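Local structure of avidin-related protein 2 (Gallus gallus, 1WBI) at residues T10-D16 with N118-Q124; R5-L9 with Q56-S61. The protein binds biotin as a tetrameric member of the avidin family, each subunit probably holding the vitamin in the pocket of its own beta-barrel. All blocks are in the same frame, centred on the assembly; numbering follows the deposited sequence.

Interaction 1. Residues T10-D16 with N118-Q124. With BTN (biotin), chain I.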
loop_
_atom_site.group_PDB
_atom_site.type_symbol
_atom_site.label_atom_id
_atom_site.label_comp_id
_atom_site.label_asym_id
_atom_site.label_seq_id
_atom_site.Cartn_x
_atom_site.Cartn_y
_atom_site.Cartn_z
ATOM N N THR A 10 16.793 18.993 -5.526
ATOM C CA THR A 10 17.364 20.151 -4.829
ATOM C C THR A 10 16.359 21.280 -4.770
ATOM O O THR A 10 15.822 21.726 -5.796
ATOM C CB THR A 10 18.651 20.648 -5.531
ATOM O OG1 THR A 10 19.606 19.589 -5.566
ATOM C CG2 THR A 10 19.266 21.863 -4.790
ATOM N N GLY A 11 16.146 21.794 -3.571
ATOM C CA GLY A 11 15.212 22.893 -3.374
ATOM C C GLY A 11 14.128 22.654 -2.350
ATOM O O GLY A 11 14.252 21.723 -1.547
ATOM N N GLU A 12 13.081 23.473 -2.381
ATOM C CA GLU A 12 12.073 23.529 -1.363
ATOM C C GLU A 12 10.732 23.138 -1.958
ATOM O O GLU A 12 10.334 23.642 -3.020
ATOM C CB GLU A 12 11.993 24.951 -0.760
ATOM C CG GLU A 12 13.176 25.343 0.128
ATOM C CD GLU A 12 14.483 25.408 -0.626
ATOM O OE1 GLU A 12 14.578 26.225 -1.579
ATOM O OE2 GLU A 12 15.391 24.646 -0.300
ATOM N N TRP A 13 10.013 22.281 -1.234
ATOM C CA TRP A 13 8.789 21.644 -1.718
ATOM C C TRP A 13 7.708 21.665 -0.627
ATOM O O TRP A 13 8.028 21.413 0.529
ATOM C CB TRP A 13 9.080 20.171 -2.099
ATOM C CG TRP A 13 10.133 19.976 -3.132
ATOM C CD1 TRP A 13 11.485 19.836 -2.932
ATOM C CD2 TRP A 13 9.932 19.871 -4.543
ATOM N NE1 TRP A 13 12.123 19.693 -4.127
ATOM C CE2 TRP A 13 11.191 19.700 -5.136
ATOM C CE3 TRP A 13 8.810 19.925 -5.359
ATOM C CZ2 TRP A 13 11.356 19.558 -6.540
ATOM C CZ3 TRP A 13 8.957 19.785 -6.746
ATOM C CH2 TRP A 13 10.229 19.615 -7.317
ATOM N N ASP A 14 6.464 21.936 -1.017
ATOM C CA ASP A 14 5.287 21.868 -0.187
ATOM C C ASP A 14 4.542 20.594 -0.538
ATOM O O ASP A 14 4.566 20.217 -1.695
ATOM C CB ASP A 14 4.273 23.009 -0.587
ATOM C CG ASP A 14 4.739 24.413 -0.222
ATOM O OD1 ASP A 14 5.093 24.631 0.946
ATOM O OD2 ASP A 14 4.761 25.274 -1.128
ATOM N N ASN A 15 3.809 19.963 0.374
ATOM C CA ASN A 15 2.833 18.950 -0.035
ATOM C C ASN A 15 1.434 19.236 0.393
ATOM O O ASN A 15 1.179 20.255 1.106
ATOM C CB ASN A 15 3.282 17.510 0.334
ATOM C CG ASN A 15 3.098 17.142 1.808
ATOM O OD1 ASN A 15 2.355 17.778 2.564
ATOM N ND2 ASN A 15 3.785 16.086 2.210
ATOM N N ASP A 16 0.521 18.359 -0.028
ATOM C CA ASP A 16 -0.915 18.575 0.167
ATOM C C ASP A 16 -1.398 18.373 1.609
ATOM O O ASP A 16 -2.579 18.597 1.876
ATOM C CB ASP A 16 -1.703 17.669 -0.765
ATOM C CG ASP A 16 -1.347 16.214 -0.565
ATOM O OD1 ASP A 16 -0.168 15.848 -0.833
ATOM O OD2 ASP A 16 -2.237 15.459 -0.130
ATOM N N ASN A 118 -0.516 8.776 0.223
ATOM C CA ASN A 118 -0.055 9.487 -0.949
ATOM C C ASN A 118 0.234 10.926 -0.612
ATOM O O ASN A 118 -0.301 11.489 0.355
ATOM C CB ASN A 118 -1.133 9.427 -2.039
ATOM C CG ASN A 118 -2.497 9.883 -1.548
ATOM O OD1 ASN A 118 -3.270 9.117 -0.984
ATOM N ND2 ASN A 118 -2.789 11.136 -1.783
ATOM N N ASN A 119 1.029 11.572 -1.447
ATOM C CA ASN A 119 1.248 13.003 -1.328
ATOM C C ASN A 119 1.689 13.541 -2.662
ATOM O O ASN A 119 2.524 12.931 -3.350
ATOM C CB ASN A 119 2.326 13.361 -0.319
ATOM C CG ASN A 119 1.844 13.463 1.125
ATOM O OD1 ASN A 119 2.441 12.864 1.970
ATOM N ND2 ASN A 119 0.869 14.341 1.415
ATOM N N ASP A 120 1.187 14.699 -3.017
ATOM C CA ASP A 120 1.699 15.446 -4.168
ATOM C C ASP A 120 2.510 16.634 -3.650
ATOM O O ASP A 120 2.049 17.363 -2.731
ATOM C CB ASP A 120 0.577 15.985 -5.012
ATOM C CG ASP A 120 -0.224 14.883 -5.719
ATOM O OD1 ASP A 120 0.149 13.712 -5.716
ATOM O OD2 ASP A 120 -1.201 15.269 -6.378
ATOM N N PHE A 121 3.695 16.843 -4.192
ATOM C CA PHE A 121 4.557 17.966 -3.813
ATOM C C PHE A 121 4.707 18.918 -4.984
ATOM O O PHE A 121 4.818 18.475 -6.140
ATOM C CB PHE A 121 5.959 17.524 -3.423
ATOM C CG PHE A 121 6.051 16.636 -2.181
ATOM C CD1 PHE A 121 6.554 17.144 -0.992
ATOM C CD2 PHE A 121 5.670 15.303 -2.219
ATOM C CE1 PHE A 121 6.717 16.338 0.117
ATOM C CE2 PHE A 121 5.804 14.504 -1.133
ATOM C CZ PHE A 121 6.326 15.012 0.068
ATOM N N THR A 122 4.783 20.201 -4.674
ATOM C CA THR A 122 5.096 21.251 -5.658
ATOM C C THR A 122 6.206 22.114 -5.093
ATOM O O THR A 122 6.435 22.161 -3.870
ATOM C CB THR A 122 3.885 22.114 -5.981
ATOM O OG1 THR A 122 3.300 22.563 -4.759
ATOM C CG2 THR A 122 2.847 21.313 -6.777
ATOM N N ARG A 123 6.904 22.817 -5.974
ATOM C CA ARG A 123 8.069 23.604 -5.573
ATOM C C ARG A 123 7.529 24.845 -4.897
ATOM O O ARG A 123 6.516 25.403 -5.313
ATOM C CB ARG A 123 8.959 23.937 -6.787
ATOM C CG ARG A 123 10.367 24.287 -6.411
ATOM C CD ARG A 123 11.220 24.552 -7.581
ATOM N NE ARG A 123 11.725 23.353 -8.261
ATOM C CZ ARG A 123 12.737 22.617 -7.826
ATOM N NH1 ARG A 123 13.333 22.864 -6.664
ATOM N NH2 ARG A 123 13.166 21.626 -8.564
ATOM N N GLN A 124 8.173 25.258 -3.815
ATOM C CA GLN A 124 7.732 26.461 -3.141
ATOM C C GLN A 124 7.935 27.653 -4.062
ATOM O O GLN A 124 8.887 27.713 -4.845
ATOM C CB GLN A 124 8.477 26.672 -1.842
ATOM C CG GLN A 124 8.163 25.657 -0.774
ATOM C CD GLN A 124 8.520 26.195 0.621
ATOM O OE1 GLN A 124 9.378 27.056 0.739
ATOM N NE2 GLN A 124 7.833 25.732 1.634
HETATM C C11 BTN I . 5.014 10.458 13.412
HETATM O O11 BTN I . 5.489 9.895 14.446
HETATM O O12 BTN I . 3.760 10.542 13.289
HETATM C C10 BTN I . 5.993 10.976 12.410
HETATM C C9 BTN I . 5.385 11.869 11.358
HETATM C C8 BTN I . 4.684 11.082 10.229
HETATM C C7 BTN I . 4.182 12.056 9.155
HETATM C C2 BTN I . 3.550 11.393 7.890
HETATM S S1 BTN I . 4.710 10.701 6.786
HETATM C C6 BTN I . 3.396 10.476 5.574
HETATM C C5 BTN I . 2.523 11.719 5.673
HETATM N N1 BTN I . 2.998 12.748 4.801
HETATM C C3 BTN I . 3.388 13.797 5.528
HETATM O O3 BTN I . 3.867 14.914 4.975
HETATM N N2 BTN I . 3.295 13.587 6.800
HETATM C C4 BTN I . 2.670 12.324 7.069
HETATM O O HOH W 1 13.171 25.141 -4.793
HETATM O O HOH W 2 4.209 24.973 -3.799
HETATM O O HOH W 3 -2.195 13.096 1.393
#
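Asn15 lays its amide nearly flat against that of Asn119, the planes 13° apart, and sends ND2 to biotin O3 (3.0 Å). Asn15 OD1 is taken by Leu17 N and Ser19 N, which settle the orientation of the amide. Asn15 CB lies over one face of the Phe121 ring, 3.6 Å from its centroid, in a CH-pi contact. In one of its two modelled conformers, Asp16 OD1 takes two N-H groups from opposite faces of its carboxylate: Asn119 ND2 at 2.9 Å and the backbone N of Asp120 at 2.8 Å. In that conformer the bond would hold the Asn119 amide with ND2 to Asp16 and OD1 to biotin N1, 2.9 Å from OD1. At the other end Arg123, bent at chi3 (-80°), curls back so that Trp13 CZ2 lies over one guanidinium face, 3.4 Å from NH2, with the two planes tilted 45° apart. Its NH1 reaches Thr10 O within the guanidinium plane, while NE forms a salt bridge with Glu92. On the sheet face that carries Asp14 and Thr122, Asp14 OD1 is met from above the carboxylate plane by NE2 of Gln124 (3.0 Å), just past the strand end, and a water joins Asp14 OD2, Thr122 OG1 and Arg123 O. Reciprocal backbone bonds between Asp14 and Thr122 set the antiparallel register. Pairing of the first strand, 11-15, with the last, 114-123, closes the eight-stranded avidin barrel, with Asn15 and Asn119 lining its biotin pocket.

Interaction 2. Residues R5-L9 with Q56-S61. With SO4 (sulfate ion), chain K; SO4 (sulfate ion), chain L; SO4 (sulfate ion), chain M.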
loop_
_atom_site.group_PDB
_atom_site.type_symbol
_atom_site.label_atom_id
_atom_site.label_comp_id
_atom_site.label_asym_id
_atom_site.label_seq_id
_atom_site.Cartn_x
_atom_site.Cartn_y
_atom_site.Cartn_z
ATOM N N ARG A 5 18.283 21.995 -13.413
ATOM C CA ARG A 5 17.357 21.245 -14.249
ATOM C C ARG A 5 16.006 21.107 -13.575
ATOM O O ARG A 5 15.923 20.964 -12.352
ATOM C CB ARG A 5 17.859 19.801 -14.466
ATOM C CG ARG A 5 18.716 19.572 -15.656
ATOM C CD ARG A 5 19.240 18.181 -15.673
ATOM N NE ARG A 5 18.206 17.157 -15.879
ATOM C CZ ARG A 5 18.196 16.266 -16.870
ATOM N NH1 ARG A 5 19.133 16.268 -17.816
ATOM N NH2 ARG A 5 17.201 15.391 -16.949
ATOM N N LYS A 6 14.955 21.063 -14.373
ATOM C CA LYS A 6 13.640 20.640 -13.873
ATOM C C LYS A 6 13.756 19.233 -13.295
ATOM O O LYS A 6 14.459 18.385 -13.835
ATOM C CB LYS A 6 12.602 20.671 -14.999
ATOM C CG LYS A 6 12.279 22.050 -15.532
ATOM C CD LYS A 6 11.629 22.986 -14.523
ATOM C CE LYS A 6 11.280 24.320 -15.171
ATOM N NZ LYS A 6 10.398 25.093 -14.233
ATOM N N CYS A 7 13.047 18.985 -12.213
ATOM C CA CYS A 7 13.047 17.686 -11.527
ATOM C C CYS A 7 14.397 17.274 -10.926
ATOM O O CYS A 7 14.607 16.092 -10.579
ATOM C CB CYS A 7 12.438 16.581 -12.405
ATOM S SG CYS A 7 10.718 16.780 -12.651
ATOM N N SER A 8 15.305 18.231 -10.735
ATOM C CA SER A 8 16.351 18.060 -9.698
ATOM C C SER A 8 15.647 18.287 -8.388
ATOM O O SER A 8 14.928 19.269 -8.222
ATOM C CB SER A 8 17.485 19.072 -9.832
ATOM O OG SER A 8 18.405 18.920 -8.764
ATOM N N LEU A 9 15.765 17.361 -7.458
ATOM C CA LEU A 9 14.997 17.481 -6.226
ATOM C C LEU A 9 15.555 18.569 -5.299
ATOM O O LEU A 9 14.826 19.015 -4.418
ATOM C CB LEU A 9 14.953 16.147 -5.505
ATOM C CG LEU A 9 14.139 15.133 -6.307
ATOM C CD1 LEU A 9 14.199 13.832 -5.612
ATOM C CD2 LEU A 9 12.695 15.637 -6.484
ATOM N N GLN A 56 17.534 9.793 -6.481
ATOM C CA GLN A 56 16.724 9.966 -7.702
ATOM C C GLN A 56 17.499 9.469 -8.898
ATOM O O GLN A 56 18.754 9.473 -8.903
ATOM C CB GLN A 56 16.278 11.416 -7.955
ATOM C CG GLN A 56 17.422 12.383 -8.257
ATOM C CD GLN A 56 16.931 13.715 -8.748
ATOM O OE1 GLN A 56 17.034 14.707 -8.007
ATOM N NE2 GLN A 56 16.426 13.783 -9.980
ATOM N N HIS A 57 16.753 9.135 -9.945
ATOM C CA HIS A 57 17.339 8.999 -11.285
ATOM C C HIS A 57 17.703 10.385 -11.821
ATOM O O HIS A 57 16.985 11.330 -11.611
ATOM C CB HIS A 57 16.373 8.260 -12.206
ATOM C CG HIS A 57 16.291 6.808 -11.903
ATOM N ND1 HIS A 57 17.069 5.873 -12.555
ATOM C CD2 HIS A 57 15.514 6.111 -11.033
ATOM C CE1 HIS A 57 16.802 4.674 -12.057
ATOM N NE2 HIS A 57 15.845 4.786 -11.161
ATOM N N LYS A 58 18.815 10.470 -12.536
ATOM C CA LYS A 58 19.312 11.774 -12.982
ATOM C C LYS A 58 19.049 12.153 -14.420
ATOM O O LYS A 58 18.859 13.336 -14.687
ATOM C CB LYS A 58 20.794 11.876 -12.727
ATOM C CG LYS A 58 21.201 11.762 -11.279
ATOM C CD LYS A 58 21.575 13.072 -10.640
ATOM C CE LYS A 58 22.805 13.696 -11.219
ATOM N NZ LYS A 58 23.171 14.926 -10.448
ATOM N N ARG A 59 19.071 11.204 -15.342
ATOM C CA ARG A 59 18.985 11.522 -16.772
ATOM C C ARG A 59 17.584 11.732 -17.273
ATOM O O ARG A 59 17.351 12.505 -18.197
ATOM C CB ARG A 59 19.672 10.433 -17.579
ATOM C CG ARG A 59 21.153 10.561 -17.536
ATOM C CD ARG A 59 21.791 9.385 -18.221
ATOM N NE ARG A 59 21.836 8.267 -17.305
ATOM C CZ ARG A 59 22.252 7.057 -17.649
ATOM N NH1 ARG A 59 22.585 6.782 -18.900
ATOM N NH2 ARG A 59 22.303 6.098 -16.735
ATOM N N ALA A 60 16.626 11.009 -16.698
ATOM C CA ALA A 60 15.273 11.018 -17.219
ATOM C C ALA A 60 14.653 12.414 -17.168
ATOM O O ALA A 60 14.881 13.135 -16.214
ATOM C CB ALA A 60 14.426 10.029 -16.418
ATOM N N SER A 61 13.873 12.792 -18.177
ATOM C CA SER A 61 13.180 14.081 -18.142
ATOM C C SER A 61 12.161 14.143 -17.001
ATOM O O SER A 61 11.948 15.246 -16.453
ATOM C CB SER A 61 12.467 14.365 -19.455
ATOM O OG SER A 61 11.463 13.453 -19.691
HETATM S S SO4 K . 20.301 7.450 -13.888
HETATM O O1 SO4 K . 19.159 6.614 -14.286
HETATM O O2 SO4 K . 20.327 8.632 -14.732
HETATM O O3 SO4 K . 21.477 6.588 -14.067
HETATM O O4 SO4 K . 20.180 7.861 -12.503
HETATM S S SO4 L . 12.961 10.688 -21.390
HETATM O O1 SO4 L . 11.744 9.983 -21.000
HETATM O O2 SO4 L . 12.575 11.977 -21.972
HETATM O O3 SO4 L . 13.770 10.887 -20.207
HETATM O O4 SO4 L . 13.624 9.864 -22.391
HETATM S S SO4 M . 23.923 3.356 -18.508
HETATM O O1 SO4 M . 25.063 3.415 -17.600
HETATM O O2 SO4 M . 24.063 4.558 -19.357
HETATM O O3 SO4 M . 23.941 2.116 -19.261
HETATM O O4 SO4 M . 22.694 3.386 -17.708
HETATM O O HOH W 4 14.488 16.441 -15.822
HETATM O O HOH W 5 19.304 16.274 -9.488
#
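Gln56 lays its amide alongside Leu9, OE1 3.4 Å from Leu9 CG in one of two modelled Leu9 conformers, where the segment leading into the first strand of the avidin barrel meets the loop between strands 50-56 and 64-70. The primary amide bridges backbone on both sides: OE1 accepts from Leu9 N at 3.0 Å, while NE2 gives one bond to Cys7 O, in that carbonyl's plane, and another to His57 O. With chi1 at 66° and the chain extended beyond CG, the amide is carried across to the 5-9 segment, and its three bonds fix which end is oxygen and which nitrogen. Cys7, buried and tied by its disulfide to Cys84, is third in a type II beta turn from Arg5 to Ser8. Farther out, Arg5 reaches over the loop, bent at chi3 (67°). Lys58 O lies over one face of its guanidinium, and NH2 bonds to Arg59 O (3.1 Å), approaching from well above that carbonyl's plane. A water accepting from Arg5 NH2 also lies near Lys6 O and Ser61 O. The far side of 56-61 holds sulfates, probably from the crystallisation liquor. One is gripped by His57 ND1, the backbone N of Lys58 and of Arg59, and the Arg59 guanidinium; His57 also stacks on His70 of a neighbouring subunit. Arg59 NH2 makes a nearly straight bond (178°) to this sulfate's O3, 2.8 Å away.

Interactions 1 and 2 follow one another along the N-terminal chain, 5-9 leading directly into 10-16, and their centres lie 15 Å apart. Interaction 1 is a strand pairing nearer the centre of the barrel, burying 748 Å² and combining regular backbone bonds with aromatic packing and ligand-binding amides. Interaction 2 joins irregular segments farther out and buries 290 Å²; one buried glutamine amide supplies most of its direct bonds, whereas its outer side is charged and carries water and sulfate. The two meet at Ser8 O, which lies 3.0 Å from Arg123 NH2 in a probable hydrogen bond, while Leu9 O accepts from Trp13 NE1.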